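High-potential iron-sulfur protein (Rhodoferax fermentans, PDB 1HLQ) carries electrons through its high-potential 4Fe-4S cluster in anaerobic and photosynthetic electron transport. Local coordinates at residues A[18-21]-A[22-25]. Residues are numbered along the deposited sequence; the frame is centred on the assembly and turned at random.
Sequences VADT and TKAD. With SO4 (sulfate ion), chain E.
Asp20 and Thr22 form an Asx turn at the start of a short 3-10 turn, on the surface of the loop between helix 10-14 and strand 51-52. One carboxylate oxygen takes both side-chain-mediated bonds: Asp20 OD2 accepts from Thr22 N at 3.0 Å and from Thr22 OG1 at 2.8 Å. Both donors come over the same face of the carboxylate, well above its plane. With CG anti to the backbone N (chi1 180°), the Asp20 carboxylate is placed against Thr22, where Thr22 OG1 meets it. With an alanine here in place of Asp20, Thr22 N and OG1 would probably both lose their shared acceptor, and the threonine side chain would be freer to turn.

Two successive backbone bonds wind the 3-10 turn beneath this grip: Lys23 N to Asp20 O, 2.9 Å, then Ala24 N to Thr21 O, 3.2 Å. Thr21 itself faces inward, with OG1 bonded to Gln36 O and its side chain packed on His32 and Trp67; that side chain comes within about 8 Å of the iron-sulfur cluster, yet none of the residues of the turn is a cluster ligand or lines its pocket.

Val18 supplies the apolar part: its CG2 lies against Ala24 CA at 3.8 Å and near the Ala24 methyl, while CG1 approaches the carbonyl oxygen of Lys23.

Charge is handled at the outer edge. Lys23 NZ stays 4.9 Å from Asp20 OD1, too far for a salt bridge, though the opposite charges probably attract. The lysine chain runs extended until it bends at its last torsion (chi4 -56°), and there NZ donates to O1 of a sulfate, probably from the crystallisation liquor, at 2.7 Å, and weakly to O2 of the same ion.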
ATOM      1  N   VAL A  18      12.777   4.401   4.846  1.00 12.79           N
ATOM      2  CA  VAL A  18      14.074   5.069   4.800  1.00 13.89           C
ATOM      3  C   VAL A  18      14.844   4.433   3.649  1.00 13.42           C
ATOM      4  O   VAL A  18      14.762   3.232   3.394  1.00 13.64           O
ATOM      5  CB  VAL A  18      14.891   5.007   6.097  1.00 14.56           C
ATOM      6  CG1 VAL A  18      14.332   5.960   7.147  1.00 15.48           C
ATOM      7  CG2 VAL A  18      14.971   3.586   6.608  1.00 14.34           C
ATOM      8  N   ALA A  19      15.679   5.247   2.982  1.00 14.10           N
ATOM      9  CA  ALA A  19      16.500   4.740   1.911  1.00 13.40           C
ATOM     10  C   ALA A  19      17.694   3.936   2.416  1.00 14.07           C
ATOM     11  O   ALA A  19      18.288   3.215   1.618  1.00 13.91           O
ATOM     12  CB  ALA A  19      17.008   5.859   1.013  1.00 14.85           C
ATOM     13  N   ASP A  20      17.957   3.993   3.715  1.00 14.40           N
ATOM     14  CA  ASP A  20      19.074   3.261   4.311  1.00 14.48           C
ATOM     15  C   ASP A  20      18.564   2.701   5.639  1.00 13.79           C
ATOM     16  O   ASP A  20      18.257   3.459   6.539  1.00 14.11           O
ATOM     17  CB  ASP A  20      20.239   4.209   4.563  1.00 15.60           C
ATOM     18  CG  ASP A  20      21.463   3.576   5.183  1.00 17.15           C
ATOM     19  OD1 ASP A  20      22.509   4.288   5.181  1.00 19.55           O
ATOM     20  OD2 ASP A  20      21.414   2.439   5.693  1.00 16.47           O
ATOM     21  N   THR A  21      18.472   1.386   5.726  1.00 13.97           N
ATOM     22  CA  THR A  21      17.981   0.698   6.913  1.00 14.23           C
ATOM     23  C   THR A  21      18.708   1.053   8.199  1.00 15.34           C
ATOM     24  O   THR A  21      18.112   1.003   9.284  1.00 16.10           O
ATOM     25  CB  THR A  21      18.000  -0.818   6.675  1.00 14.55           C
ATOM     26  OG1 THR A  21      17.243  -1.425   7.721  1.00 14.96           O
ATOM     27  CG2 THR A  21      19.406  -1.381   6.699  1.00 15.17           C
ATOM     28  N   THR A  22      19.963   1.503   8.094  1.00 16.36           N
ATOM     29  CA  THR A  22      20.700   1.926   9.275  1.00 17.19           C
ATOM     30  C   THR A  22      20.278   3.299   9.774  1.00 18.83           C
ATOM     31  O   THR A  22      20.893   3.852  10.695  1.00 21.33           O
ATOM     32  CB  THR A  22      22.224   1.924   9.064  1.00 18.19           C
ATOM     33  OG1 THR A  22      22.610   2.958   8.136  1.00 19.79           O
ATOM     34  CG2 THR A  22      22.721   0.594   8.560  1.00 18.85           C
ATOM     35  N   LYS A  23      19.243   3.901   9.196  1.00 16.79           N
ATOM     36  CA  LYS A  23      18.680   5.173   9.581  1.00 17.72           C
ATOM     37  C   LYS A  23      17.212   5.043   9.935  1.00 16.47           C
ATOM     38  O   LYS A  23      16.505   6.022  10.120  1.00 16.76           O
ATOM     39  CB  LYS A  23      18.897   6.215   8.478  1.00 20.27           C
ATOM     40  CG  LYS A  23      20.389   6.538   8.335  1.00 22.39           C
ATOM     41  CD  LYS A  23      20.648   7.731   7.450  1.00 24.39           C
ATOM     42  CE  LYS A  23      22.147   7.807   7.170  1.00 25.93           C
ATOM     43  NZ  LYS A  23      22.918   7.863   8.442  1.00 27.74           N
ATOM     44  N   ALA A  24      16.737   3.799  10.032  1.00 16.30           N
ATOM     45  CA  ALA A  24      15.359   3.547  10.407  1.00 16.23           C
ATOM     46  C   ALA A  24      15.068   4.096  11.805  1.00 16.62           C
ATOM     47  O   ALA A  24      15.985   4.197  12.628  1.00 17.91           O
ATOM     48  CB  ALA A  24      15.058   2.052  10.391  1.00 16.62           C
ATOM     49  N   ASP A  25      13.817   4.435  12.072  1.00 16.98           N
ATOM     50  CA  ASP A  25      13.480   4.940  13.413  1.00 18.02           C
ATOM     51  C   ASP A  25      13.307   3.754  14.344  1.00 17.24           C
ATOM     52  O   ASP A  25      12.219   3.217  14.544  1.00 17.37           O
ATOM     53  CB  ASP A  25      12.231   5.794  13.343  1.00 19.45           C
ATOM     54  CG  ASP A  25      11.881   6.433  14.688  1.00 21.05           C
ATOM     55  OD1 ASP A  25      10.994   7.300  14.622  1.00 23.38           O
ATOM     56  OD2 ASP A  25      12.471   6.055  15.715  1.00 21.18           O
TER
HETATM   57  S   SO4 E  78      26.252   8.956   7.952  0.50 35.98           S
HETATM   58  O1  SO4 E  78      25.209   8.357   7.057  0.50 36.08           O
HETATM   59  O2  SO4 E  78      25.633   9.296   9.275  0.50 36.28           O
HETATM   60  O3  SO4 E  78      26.780  10.205   7.322  0.50 36.02           O
HETATM   61  O4  SO4 E  78      27.361   7.966   8.149  0.50 35.82           O